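Local coordinates for uncharacterized protein (Parabacteroides merdae, PDB 4MXN) that is uncharacterized but is probably a glycosyl hydrolase of family 28, built as a right-handed parallel beta-helix and likely to act on polysaccharides, at residues R39-A44 / Y63-I68; D145-L150 / D168-A173; P88-F93 / A128-Q133; Y47-G52 / S72-R77. All coordinates share one frame; numbering follows the deposited sequence.

How the contacts relate
All four contacts belong to a parallel beta-helix and the elements packed on it. Contacts 1 and 4 share helix 38-50, which caps the N-terminal end of the solenoid. Their centres lie about 14 Å apart, and Ile68 CG2 touches Ile76 CD1 at 4.1 Å. Contacts 2 and 3 are centred about 12 Å apart and meet where Pro148 CG packs on Phe93 CG at 3.6 Å. Contact 1 reaches contact 3 through Ser67 N and Asp92 O, a probable hydrogen bond of 3.1 Å. Contacts 3 and 4 are the most distant pair, with centres about 29 Å apart.

Contact 1. Residues R39-A44 / Y63-I68; sequences RSIQRA and YLTGSI
Gln42 OE1 and Ser67 O share one water across the contact, and Glu69 N is a second donor to Gln42 OE1. The water lies 2.9 Å from Gln42 OE1. It donates a second bond to Ser67 O, at 2.6 Å, and so bridges the helix to the chain beside it. The contact joins helix 38-50, the N-terminal cap of the parallel beta-helix, to strand 61-69, where that strand is broken around Gly66. The other end of the Gln42 amide is fixed too, because NE2 bonds Asp46 OD1 one turn further along the helix. Gln42 has CG anti to the backbone N (chi1 -169°), and its chain bends at chi2. This brings OE1 alongside the backbone of Ile68, 3.7 Å from Ile68 C.

Beside this polar seam the packing is apolar. Ile41 turns toward the strand and meets Ile68 at about a right angle. Its CG2 branch does most of the touching, with Ile68 CG1, CG2 and CD1 all 3.8 Å from Ile41 CG2. The longer branch of Ile41 runs on to Thr65. Leu56 and Phe58 of strand 54-58 also touch Ile41, so this side chain is buried between its own helix and strands 54-58 and 61-69.

Thr65 presents both an oxygen and a carbon to the isoleucine. Its hydroxyl proton goes to its own segment: OG1 donates to Gly66 O at 2.8 Å. The donor is tilted 28° from the carbonyl plane. Ile41 CD1 then packs against the same oxygen, 3.7 Å from Thr65 OG1.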
loop_
_atom_site.group_PDB
_atom_site.type_symbol
_atom_site.label_atom_id
_atom_site.label_comp_id
_atom_site.label_asym_id
_atom_site.label_seq_id
_atom_site.Cartn_x
_atom_site.Cartn_y
_atom_site.Cartn_z
ATOM N N ARG A 39 6.027 -14.541 -3.832
ATOM C CA ARG A 39 6.509 -15.530 -2.875
ATOM C C ARG A 39 7.934 -15.239 -2.386
ATOM O O ARG A 39 8.210 -15.438 -1.192
ATOM C CB ARG A 39 6.403 -16.941 -3.466
ATOM C CG ARG A 39 4.933 -17.416 -3.630
ATOM C CD ARG A 39 4.265 -17.825 -2.319
ATOM N NE ARG A 39 4.872 -19.057 -1.820
ATOM C CZ ARG A 39 4.351 -20.258 -2.003
ATOM N NH1 ARG A 39 3.176 -20.395 -2.599
ATOM N NH2 ARG A 39 4.990 -21.335 -1.574
ATOM N N SER A 40 8.826 -14.747 -3.268
ATOM C CA SER A 40 10.203 -14.461 -2.856
ATOM C C SER A 40 10.253 -13.208 -1.976
ATOM O O SER A 40 11.022 -13.184 -1.008
ATOM C CB SER A 40 11.135 -14.331 -4.056
ATOM O OG SER A 40 11.170 -15.548 -4.788
ATOM N N ILE A 41 9.410 -12.191 -2.279
ATOM C CA ILE A 41 9.333 -10.985 -1.428
ATOM C C ILE A 41 8.799 -11.402 -0.051
ATOM O O ILE A 41 9.357 -10.999 0.966
ATOM C CB ILE A 41 8.449 -9.861 -2.069
ATOM C CG1 ILE A 41 9.075 -9.302 -3.364
ATOM C CG2 ILE A 41 8.203 -8.732 -1.033
ATOM C CD1 ILE A 41 8.114 -8.462 -4.254
ATOM N N GLN A 42 7.709 -12.220 -0.034
ATOM C CA GLN A 42 7.110 -12.680 1.218
ATOM C C GLN A 42 8.127 -13.438 2.072
ATOM O O GLN A 42 8.186 -13.222 3.285
ATOM C CB GLN A 42 5.870 -13.569 0.970
ATOM C CG GLN A 42 5.070 -13.833 2.254
ATOM C CD GLN A 42 4.588 -12.528 2.839
ATOM O OE1 GLN A 42 3.872 -11.767 2.179
ATOM N NE2 GLN A 42 5.051 -12.190 4.047
ATOM N N ARG A 43 8.896 -14.349 1.445
ATOM C CA ARG A 43 9.904 -15.119 2.168
ATOM C C ARG A 43 10.999 -14.186 2.722
ATOM O O ARG A 43 11.458 -14.377 3.861
ATOM C CB ARG A 43 10.491 -16.232 1.288
ATOM C CG ARG A 43 11.513 -17.118 2.031
ATOM C CD ARG A 43 10.924 -18.003 3.134
ATOM N NE ARG A 43 10.058 -19.060 2.607
ATOM C CZ ARG A 43 10.257 -20.367 2.768
ATOM N NH1 ARG A 43 11.310 -20.809 3.447
ATOM N NH2 ARG A 43 9.403 -21.241 2.251
ATOM N N ALA A 44 11.387 -13.156 1.945
ATOM C CA ALA A 44 12.383 -12.193 2.426
ATOM C C ALA A 44 11.841 -11.451 3.666
ATOM O O ALA A 44 12.537 -11.363 4.676
ATOM C CB ALA A 44 12.741 -11.208 1.323
ATOM N N TYR A 63 9.462 -4.179 -10.234
ATOM C CA TYR A 63 9.258 -5.427 -9.516
ATOM C C TYR A 63 7.787 -5.802 -9.538
ATOM O O TYR A 63 6.968 -5.179 -8.855
ATOM C CB TYR A 63 9.772 -5.318 -8.073
ATOM C CG TYR A 63 11.250 -4.982 -7.965
ATOM C CD1 TYR A 63 11.683 -3.656 -7.914
ATOM C CD2 TYR A 63 12.204 -5.987 -7.826
ATOM C CE1 TYR A 63 13.035 -3.341 -7.776
ATOM C CE2 TYR A 63 13.554 -5.682 -7.648
ATOM C CZ TYR A 63 13.965 -4.358 -7.636
ATOM O OH TYR A 63 15.291 -4.044 -7.479
ATOM N N LEU A 64 7.444 -6.809 -10.337
ATOM C CA LEU A 64 6.076 -7.294 -10.454
ATOM C C LEU A 64 5.713 -8.066 -9.197
ATOM O O LEU A 64 6.520 -8.865 -8.728
ATOM C CB LEU A 64 5.940 -8.192 -11.695
ATOM C CG LEU A 64 4.516 -8.550 -12.144
ATOM C CD1 LEU A 64 3.779 -7.343 -12.732
ATOM C CD2 LEU A 64 4.567 -9.669 -13.207
ATOM N N THR A 65 4.505 -7.832 -8.656
ATOM C CA THR A 65 4.102 -8.533 -7.430
ATOM C C THR A 65 2.590 -8.594 -7.258
ATOM O O THR A 65 1.845 -7.749 -7.767
ATOM C CB THR A 65 4.731 -7.848 -6.166
ATOM O OG1 THR A 65 4.515 -8.679 -5.023
ATOM C CG2 THR A 65 4.154 -6.458 -5.884
ATOM N N GLY A 66 2.183 -9.572 -6.455
ATOM C CA GLY A 66 0.843 -9.692 -5.915
ATOM C C GLY A 66 0.892 -9.135 -4.498
ATOM O O GLY A 66 1.830 -8.402 -4.143
ATOM N N SER A 67 -0.080 -9.515 -3.655
ATOM C CA SER A 67 -0.161 -9.035 -2.267
ATOM C C SER A 67 0.973 -9.539 -1.393
ATOM O O SER A 67 1.267 -10.735 -1.334
ATOM C CB SER A 67 -1.502 -9.412 -1.648
ATOM O OG SER A 67 -2.509 -8.645 -2.287
ATOM N N ILE A 68 1.621 -8.583 -0.713
ATOM C CA ILE A 68 2.724 -8.815 0.230
ATOM C C ILE A 68 2.228 -8.550 1.631
ATOM O O ILE A 68 1.654 -7.486 1.881
ATOM C CB ILE A 68 3.937 -7.895 -0.101
ATOM C CG1 ILE A 68 4.450 -8.078 -1.551
ATOM C CG2 ILE A 68 5.052 -8.044 0.947
ATOM C CD1 ILE A 68 5.117 -6.797 -2.155
HETATM O O HOH W 1 2.259 -12.721 -0.022
#

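Contact 2. Residues D145-L150 / D168-A173; sequences DYAPAL and DAANVA
Asn171 reaches across to Ala147 with its side-chain amide. Asn171 ND2 donates to Ala147 O at 2.8 Å, and the bond is nearly straight, 168° at the hydrogen. The acceptor lies in the plane of the amide, but the donor sits above the carbonyl plane, 36° out of it. With CG anti to the backbone N (chi1 -152°), the amide extends over the Ala147 carbonyl. ND2 also makes a weak bond to Ser144 O.

Leu150 packs at the far end of the segment from Ala147. Its CG is anti to the carbonyl carbon. This lays the branched end on Ala169, with Leu150 CG 3.7 Å from Ala169 CB. Between these two anchors the side chains are small. Ala170 CB rests against Pro148 CD at 3.8 Å.

Backbone polar groups fill the rest. Leu150 N makes weak bonds to both Val172 O and Ala173 O. A water donates to Pro148 O at 2.8 Å and accepts from Ala170 N. Arg196 holds the carbonyls of Ala169 and Asn171 from outside. Such side-by-side packing of loops, each leading into a strand of the same parallel sheet, 151-154 and 174-177, is that of successive coils in a parallel beta-helix.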
loop_
_atom_site.group_PDB
_atom_site.type_symbol
_atom_site.label_atom_id
_atom_site.label_comp_id
_atom_site.label_asym_id
_atom_site.label_seq_id
_atom_site.Cartn_x
_atom_site.Cartn_y
_atom_site.Cartn_z
ATOM N N ASP A 145 -15.031 -5.296 -3.818
ATOM C CA ASP A 145 -14.795 -6.378 -2.856
ATOM C C ASP A 145 -13.442 -7.078 -3.092
ATOM O O ASP A 145 -12.869 -7.628 -2.148
ATOM C CB ASP A 145 -15.943 -7.421 -2.926
ATOM C CG ASP A 145 -17.339 -6.899 -2.647
ATOM O OD1 ASP A 145 -17.475 -5.977 -1.829
ATOM O OD2 ASP A 145 -18.299 -7.428 -3.240
ATOM N N TYR A 146 -12.921 -7.047 -4.339
ATOM C CA TYR A 146 -11.692 -7.752 -4.703
ATOM C C TYR A 146 -10.526 -6.856 -5.133
ATOM O O TYR A 146 -9.365 -7.280 -5.066
ATOM C CB TYR A 146 -12.009 -8.739 -5.849
ATOM C CG TYR A 146 -13.044 -9.764 -5.451
ATOM C CD1 TYR A 146 -12.674 -10.954 -4.834
ATOM C CD2 TYR A 146 -14.403 -9.528 -5.653
ATOM C CE1 TYR A 146 -13.628 -11.881 -4.420
ATOM C CE2 TYR A 146 -15.367 -10.444 -5.233
ATOM C CZ TYR A 146 -14.974 -11.622 -4.624
ATOM O OH TYR A 146 -15.920 -12.539 -4.242
ATOM N N ALA A 147 -10.823 -5.658 -5.641
ATOM C CA ALA A 147 -9.776 -4.751 -6.111
ATOM C C ALA A 147 -8.896 -4.314 -4.921
ATOM O O ALA A 147 -9.427 -3.887 -3.889
ATOM C CB ALA A 147 -10.398 -3.558 -6.815
ATOM N N PRO A 148 -7.561 -4.507 -5.010
ATOM C CA PRO A 148 -6.721 -4.188 -3.865
ATOM C C PRO A 148 -6.396 -2.718 -3.722
ATOM O O PRO A 148 -6.254 -1.975 -4.697
ATOM C CB PRO A 148 -5.432 -4.975 -4.147
ATOM C CG PRO A 148 -5.338 -5.026 -5.624
ATOM C CD PRO A 148 -6.764 -5.098 -6.110
ATOM N N ALA A 149 -6.197 -2.321 -2.475
ATOM C CA ALA A 149 -5.662 -1.020 -2.133
ATOM C C ALA A 149 -4.153 -1.079 -2.400
ATOM O O ALA A 149 -3.621 -2.163 -2.671
ATOM C CB ALA A 149 -5.941 -0.722 -0.659
ATOM N N LEU A 150 -3.449 0.052 -2.339
ATOM C CA LEU A 150 -1.990 -0.026 -2.497
ATOM C C LEU A 150 -1.374 -0.435 -1.163
ATOM O O LEU A 150 -0.511 -1.312 -1.138
ATOM C CB LEU A 150 -1.392 1.277 -3.028
ATOM C CG LEU A 150 -1.810 1.644 -4.440
ATOM C CD1 LEU A 150 -1.391 3.046 -4.782
ATOM C CD2 LEU A 150 -1.233 0.711 -5.470
ATOM N N ASP A 168 -2.102 5.172 -9.036
ATOM C CA ASP A 168 -3.141 4.472 -9.798
ATOM C C ASP A 168 -3.661 3.235 -9.070
ATOM O O ASP A 168 -3.743 2.146 -9.630
ATOM C CB ASP A 168 -2.578 4.109 -11.193
ATOM C CG ASP A 168 -3.585 3.543 -12.162
ATOM O OD1 ASP A 168 -4.731 4.054 -12.191
ATOM O OD2 ASP A 168 -3.225 2.595 -12.905
ATOM N N ALA A 169 -4.051 3.439 -7.822
ATOM C CA ALA A 169 -4.612 2.430 -6.955
ATOM C C ALA A 169 -5.831 1.767 -7.613
ATOM O O ALA A 169 -6.667 2.472 -8.184
ATOM C CB ALA A 169 -5.019 3.073 -5.632
ATOM N N ALA A 170 -5.921 0.415 -7.527
ATOM C CA ALA A 170 -7.051 -0.355 -8.065
ATOM C C ALA A 170 -8.305 -0.135 -7.228
ATOM O O ALA A 170 -9.409 -0.411 -7.682
ATOM C CB ALA A 170 -6.706 -1.834 -8.106
ATOM N N ASN A 171 -8.130 0.360 -5.996
ATOM C CA ASN A 171 -9.235 0.652 -5.097
ATOM C C ASN A 171 -8.885 1.984 -4.403
ATOM O O ASN A 171 -8.700 2.969 -5.099
ATOM C CB ASN A 171 -9.468 -0.523 -4.151
ATOM C CG ASN A 171 -10.904 -0.641 -3.677
ATOM O OD1 ASN A 171 -11.599 0.351 -3.475
ATOM N ND2 ASN A 171 -11.370 -1.860 -3.458
ATOM N N VAL A 172 -8.743 2.005 -3.081
ATOM C CA VAL A 172 -8.328 3.177 -2.300
ATOM C C VAL A 172 -6.800 3.077 -2.229
ATOM O O VAL A 172 -6.281 1.972 -2.307
ATOM C CB VAL A 172 -9.057 3.205 -0.916
ATOM C CG1 VAL A 172 -8.451 4.220 0.053
ATOM C CG2 VAL A 172 -10.545 3.482 -1.095
ATOM N N ALA A 173 -6.064 4.196 -2.174
ATOM C CA ALA A 173 -4.602 4.072 -2.105
ATOM C C ALA A 173 -4.135 3.542 -0.733
ATOM O O ALA A 173 -3.290 2.644 -0.681
ATOM C CB ALA A 173 -3.942 5.401 -2.395
HETATM O O HOH W 2 -3.990 -1.119 -6.054
#

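Contact 3. Residues P88-F93 / A128-Q133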
loop_
_atom_site.group_PDB
_atom_site.type_symbol
_atom_site.label_atom_id
_atom_site.label_comp_id
_atom_site.label_asym_id
_atom_site.label_seq_id
_atom_site.Cartn_x
_atom_site.Cartn_y
_atom_site.Cartn_z
ATOM N N PRO A 88 -1.687 -7.825 -13.140
ATOM C CA PRO A 88 -3.130 -7.622 -13.427
ATOM C C PRO A 88 -3.900 -8.934 -13.292
ATOM O O PRO A 88 -4.395 -9.471 -14.280
ATOM C CB PRO A 88 -3.126 -7.106 -14.870
ATOM C CG PRO A 88 -1.904 -7.675 -15.487
ATOM C CD PRO A 88 -0.885 -7.900 -14.379
ATOM N N SER A 89 -3.945 -9.470 -12.054
ATOM C CA SER A 89 -4.498 -10.779 -11.775
ATOM C C SER A 89 -5.200 -10.776 -10.419
ATOM O O SER A 89 -4.531 -10.723 -9.367
ATOM C CB SER A 89 -3.366 -11.807 -11.821
ATOM O OG SER A 89 -3.791 -13.121 -11.493
ATOM N N VAL A 90 -6.550 -10.856 -10.443
ATOM C CA VAL A 90 -7.393 -10.807 -9.227
ATOM C C VAL A 90 -6.965 -11.849 -8.176
ATOM O O VAL A 90 -6.897 -11.518 -6.991
ATOM C CB VAL A 90 -8.927 -10.922 -9.538
ATOM C CG1 VAL A 90 -9.271 -12.167 -10.381
ATOM C CG2 VAL A 90 -9.778 -10.873 -8.263
ATOM N N TYR A 91 -6.656 -13.079 -8.616
ATOM C CA TYR A 91 -6.317 -14.183 -7.700
ATOM C C TYR A 91 -4.916 -14.060 -7.063
ATOM O O TYR A 91 -4.628 -14.780 -6.098
ATOM C CB TYR A 91 -6.490 -15.528 -8.415
ATOM C CG TYR A 91 -7.914 -15.750 -8.889
ATOM C CD1 TYR A 91 -9.000 -15.384 -8.095
ATOM C CD2 TYR A 91 -8.176 -16.275 -10.154
ATOM C CE1 TYR A 91 -10.313 -15.546 -8.544
ATOM C CE2 TYR A 91 -9.484 -16.487 -10.592
ATOM C CZ TYR A 91 -10.550 -16.126 -9.782
ATOM O OH TYR A 91 -11.842 -16.360 -10.183
ATOM N N ASP A 92 -4.083 -13.128 -7.545
ATOM C CA ASP A 92 -2.753 -12.906 -6.976
ATOM C C ASP A 92 -2.787 -11.861 -5.821
ATOM O O ASP A 92 -1.744 -11.557 -5.240
ATOM C CB ASP A 92 -1.754 -12.494 -8.062
ATOM C CG ASP A 92 -1.274 -13.691 -8.860
ATOM O OD1 ASP A 92 -0.461 -14.453 -8.339
ATOM O OD2 ASP A 92 -1.773 -13.897 -9.965
ATOM N N PHE A 93 -3.978 -11.375 -5.457
ATOM C CA PHE A 93 -4.171 -10.467 -4.326
ATOM C C PHE A 93 -4.909 -11.236 -3.184
ATOM O O PHE A 93 -5.421 -12.324 -3.415
ATOM C CB PHE A 93 -4.897 -9.158 -4.753
ATOM C CG PHE A 93 -4.074 -8.410 -5.786
ATOM C CD1 PHE A 93 -2.882 -7.784 -5.431
ATOM C CD2 PHE A 93 -4.444 -8.410 -7.126
ATOM C CE1 PHE A 93 -2.066 -7.182 -6.405
ATOM C CE2 PHE A 93 -3.635 -7.796 -8.099
ATOM C CZ PHE A 93 -2.454 -7.187 -7.731
ATOM N N ALA A 128 -10.121 -4.951 -14.507
ATOM C CA ALA A 128 -10.660 -5.732 -15.643
ATOM C C ALA A 128 -10.548 -7.230 -15.350
ATOM O O ALA A 128 -11.430 -7.998 -15.735
ATOM C CB ALA A 128 -9.924 -5.380 -16.932
ATOM N N SER A 129 -9.461 -7.641 -14.650
ATOM C CA SER A 129 -9.252 -9.022 -14.230
ATOM C C SER A 129 -10.360 -9.418 -13.231
ATOM O O SER A 129 -10.983 -10.479 -13.383
ATOM C CB SER A 129 -7.854 -9.197 -13.638
ATOM O OG SER A 129 -7.699 -10.483 -13.079
ATOM N N VAL A 130 -10.639 -8.540 -12.254
ATOM C CA VAL A 130 -11.704 -8.744 -11.260
ATOM C C VAL A 130 -13.060 -8.877 -11.990
ATOM O O VAL A 130 -13.783 -9.848 -11.739
ATOM C CB VAL A 130 -11.766 -7.623 -10.186
ATOM C CG1 VAL A 130 -12.954 -7.829 -9.231
ATOM C CG2 VAL A 130 -10.449 -7.485 -9.414
ATOM N N GLU A 131 -13.375 -7.889 -12.887
ATOM C CA GLU A 131 -14.616 -7.815 -13.677
ATOM C C GLU A 131 -14.880 -9.131 -14.413
ATOM O O GLU A 131 -15.992 -9.647 -14.355
ATOM C CB GLU A 131 -14.542 -6.666 -14.704
ATOM C CG GLU A 131 -14.787 -5.263 -14.161
ATOM C CD GLU A 131 -14.213 -4.124 -14.990
ATOM O OE1 GLU A 131 -14.377 -4.143 -16.231
ATOM O OE2 GLU A 131 -13.603 -3.204 -14.396
ATOM N N GLU A 132 -13.849 -9.664 -15.103
ATOM C CA GLU A 132 -13.915 -10.895 -15.887
ATOM C C GLU A 132 -14.329 -12.093 -15.025
ATOM O O GLU A 132 -15.185 -12.871 -15.448
ATOM C CB GLU A 132 -12.572 -11.178 -16.570
ATOM C CG GLU A 132 -12.362 -10.367 -17.837
ATOM C CD GLU A 132 -10.925 -10.245 -18.304
ATOM O OE1 GLU A 132 -10.124 -11.169 -18.029
ATOM O OE2 GLU A 132 -10.605 -9.229 -18.965
ATOM N N GLN A 133 -13.740 -12.232 -13.821
ATOM C CA GLN A 133 -14.050 -13.364 -12.953
ATOM C C GLN A 133 -15.454 -13.231 -12.368
ATOM O O GLN A 133 -16.143 -14.245 -12.277
ATOM C CB GLN A 133 -12.969 -13.571 -11.878
ATOM C CG GLN A 133 -11.613 -13.962 -12.481
ATOM C CD GLN A 133 -11.705 -15.199 -13.329
ATOM O OE1 GLN A 133 -12.093 -16.280 -12.859
ATOM N NE2 GLN A 133 -11.428 -15.042 -14.619
#
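Tyr91 and Gln133 meet at about a right angle, with the ring and the amide planes 74° apart. The amide oxygen stands at the edge of the ring, near its plane. Tyr91 OH donates to Gln133 OE1 at 2.7 Å, slightly tilted from the carbonyl plane. The C=O...donor angle is 112°, so the hydroxyl comes from the flank of the carbonyl. The glutamine bends at chi2, which folds its chain against the phenol. Gln133 CG consequently lies only 3.3 Å from Tyr91 OH. Gln133 OE1 has a second partner in His138 ND1, so two groups hold the amide oxygen.

Val90 is central to the contact. Its CG1 stands over the centre of the Tyr91 ring, 3.9 Å above the plane. The same methyl touches Gln133 CG at 3.6 Å, so it packs on both the ring and the glutamine. The other methyl, CG2, faces helix 123-136. Val90 and Val130 cross there at about a right angle, with 3.6 Å between Val90 CG2 and Val130 CG2. Tyr146 of helix 143-146 packs against both valines.

The helix projects from the parallel beta-helix, and the contact ties it to the loop between strands 82-86 and 104-106. A short 3-10 turn, 90-92, makes up much of the loop side.

Ser129 receives the start of this turn. Its OG is anti to the backbone N and accepts from Val90 N at 2.9 Å, with 160° at the hydrogen. Ser89 OG spans the turn and donates to Asp92 OD2 at 2.6 Å, where the carboxylate accepts with its anti lone pair.

Contact 4. Residues Y47-G52 / S72-R77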
loop_
_atom_site.group_PDB
_atom_site.type_symbol
_atom_site.label_atom_id
_atom_site.label_comp_id
_atom_site.label_asym_id
_atom_site.label_seq_id
_atom_site.Cartn_x
_atom_site.Cartn_y
_atom_site.Cartn_z
ATOM N N TYR A 47 11.724 -13.957 6.624
ATOM C CA TYR A 47 13.090 -14.221 7.083
ATOM C C TYR A 47 13.613 -13.041 7.917
ATOM O O TYR A 47 14.123 -13.256 9.019
ATOM C CB TYR A 47 14.020 -14.481 5.881
ATOM C CG TYR A 47 15.473 -14.688 6.258
ATOM C CD1 TYR A 47 15.948 -15.943 6.629
ATOM C CD2 TYR A 47 16.381 -13.633 6.217
ATOM C CE1 TYR A 47 17.283 -16.138 6.976
ATOM C CE2 TYR A 47 17.718 -13.816 6.558
ATOM C CZ TYR A 47 18.164 -15.067 6.949
ATOM O OH TYR A 47 19.485 -15.242 7.289
ATOM N N ILE A 48 13.472 -11.796 7.392
ATOM C CA ILE A 48 13.948 -10.567 8.055
ATOM C C ILE A 48 13.253 -10.413 9.428
ATOM O O ILE A 48 13.945 -10.179 10.426
ATOM C CB ILE A 48 13.799 -9.306 7.145
ATOM C CG1 ILE A 48 14.647 -9.461 5.859
ATOM C CG2 ILE A 48 14.203 -8.017 7.904
ATOM C CD1 ILE A 48 14.283 -8.499 4.708
ATOM N N SER A 49 11.924 -10.645 9.495
ATOM C CA SER A 49 11.187 -10.593 10.765
ATOM C C SER A 49 11.715 -11.659 11.758
ATOM O O SER A 49 11.898 -11.345 12.926
ATOM C CB SER A 49 9.689 -10.771 10.536
ATOM O OG SER A 49 8.964 -10.392 11.694
ATOM N N GLU A 50 12.001 -12.890 11.273
ATOM C CA GLU A 50 12.541 -14.001 12.079
ATOM C C GLU A 50 13.918 -13.641 12.674
ATOM O O GLU A 50 14.233 -14.068 13.789
ATOM C CB GLU A 50 12.620 -15.295 11.227
ATOM C CG GLU A 50 13.544 -16.400 11.735
ATOM C CD GLU A 50 13.331 -16.965 13.132
ATOM O OE1 GLU A 50 12.166 -17.052 13.588
ATOM O OE2 GLU A 50 14.344 -17.347 13.765
ATOM N N GLN A 51 14.729 -12.852 11.940
ATOM C CA GLN A 51 16.060 -12.420 12.375
ATOM C C GLN A 51 16.016 -11.269 13.393
ATOM O O GLN A 51 17.070 -10.821 13.844
ATOM C CB GLN A 51 16.936 -12.000 11.174
ATOM C CG GLN A 51 17.120 -13.060 10.079
ATOM C CD GLN A 51 17.494 -14.431 10.581
ATOM O OE1 GLN A 51 18.484 -14.615 11.297
ATOM N NE2 GLN A 51 16.704 -15.427 10.204
ATOM N N GLY A 52 14.819 -10.792 13.727
ATOM C CA GLY A 52 14.641 -9.694 14.676
ATOM C C GLY A 52 14.336 -8.361 14.027
ATOM O O GLY A 52 14.313 -7.327 14.699
ATOM N N SER A 72 6.009 -7.824 11.574
ATOM C CA SER A 72 6.571 -7.010 12.648
ATOM C C SER A 72 8.075 -6.818 12.520
ATOM O O SER A 72 8.804 -7.765 12.216
ATOM C CB SER A 72 6.250 -7.611 14.013
ATOM O OG SER A 72 4.853 -7.561 14.257
ATOM N N ASN A 73 8.516 -5.564 12.722
ATOM C CA ASN A 73 9.907 -5.098 12.741
ATOM C C ASN A 73 10.540 -5.061 11.348
ATOM O O ASN A 73 11.757 -4.903 11.239
ATOM C CB ASN A 73 10.764 -5.914 13.722
ATOM C CG ASN A 73 10.172 -5.926 15.097
ATOM O OD1 ASN A 73 9.837 -4.879 15.651
ATOM N ND2 ASN A 73 9.953 -7.102 15.640
ATOM N N VAL A 74 9.710 -5.099 10.294
ATOM C CA VAL A 74 10.183 -5.037 8.914
ATOM C C VAL A 74 9.717 -3.741 8.276
ATOM O O VAL A 74 8.570 -3.348 8.445
ATOM C CB VAL A 74 9.736 -6.263 8.065
ATOM C CG1 VAL A 74 10.258 -6.181 6.624
ATOM C CG2 VAL A 74 10.169 -7.577 8.718
ATOM N N THR A 75 10.619 -3.094 7.548
ATOM C CA THR A 75 10.369 -1.913 6.735
ATOM C C THR A 75 10.716 -2.269 5.297
ATOM O O THR A 75 11.780 -2.831 5.037
ATOM C CB THR A 75 11.161 -0.696 7.259
ATOM O OG1 THR A 75 10.556 -0.266 8.476
ATOM C CG2 THR A 75 11.154 0.487 6.267
ATOM N N ILE A 76 9.820 -1.944 4.363
ATOM C CA ILE A 76 10.059 -2.133 2.943
ATOM C C ILE A 76 10.462 -0.785 2.379
ATOM O O ILE A 76 9.741 0.195 2.554
ATOM C CB ILE A 76 8.829 -2.750 2.206
ATOM C CG1 ILE A 76 8.708 -4.272 2.523
ATOM C CG2 ILE A 76 8.913 -2.497 0.673
ATOM C CD1 ILE A 76 7.338 -4.919 2.136
ATOM N N ARG A 77 11.617 -0.726 1.712
ATOM C CA ARG A 77 12.071 0.504 1.079
ATOM C C ARG A 77 12.022 0.347 -0.428
ATOM O O ARG A 77 12.666 -0.545 -0.967
ATOM C CB ARG A 77 13.511 0.872 1.520
ATOM C CG ARG A 77 13.716 1.050 3.036
ATOM C CD ARG A 77 13.618 2.473 3.499
ATOM N NE ARG A 77 14.382 3.401 2.657
ATOM C CZ ARG A 77 14.235 4.717 2.708
ATOM N NH1 ARG A 77 13.389 5.263 3.575
ATOM N NH2 ARG A 77 14.936 5.500 1.895
HETATM O O HOH W 3 10.750 -9.842 14.855
#
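Ser49 turns OG anti to its own N (chi1 -165°), which carries the hydroxyl across to Ser72 O. Val74 sets CG1 anti to its N (chi1 -179°), and its other methyl, CG2, is brought up against the helix backbone. The hydroxyl bond is short, 2.7 Å from Ser49 OG to Ser72 O. It lies in the carbonyl plane, with a C=O...donor angle of 147°.

Val74 CG2 fits beside the same serine, 3.6 Å from Ser49 N and 3.7 Å from Ser49 CB. Ile48 crosses Val74 at about a right angle and touches it more loosely, with CG2 to CG2 at 4.1 Å. Leu56 and Tyr22 also pack on Ile48.

The helix ends here in a Schellman motif. Gly52 takes a positive phi, and Gly52 N bonds back to Ser49 O. That carbonyl also accepts from a water at 2.7 Å, and the water in turn accepts from Asn73 ND2. The other end of the Asn73 amide, OD1, is held by Asn110 and Lys109. Asn73 CB lies near Gly52 O.

These segments link the C-terminal end of cap helix 38-50 to the start of strand 74-78, in the parallel beta-helix. The hydroxyl bond lies next to the small apolar patch of Ile48 and Val74, and the water bridge lies beyond it on the same side. Ser49 binds through both its side chain and its backbone carbonyl, so the last helical turn is tied to the 72-73 turn at two separate points.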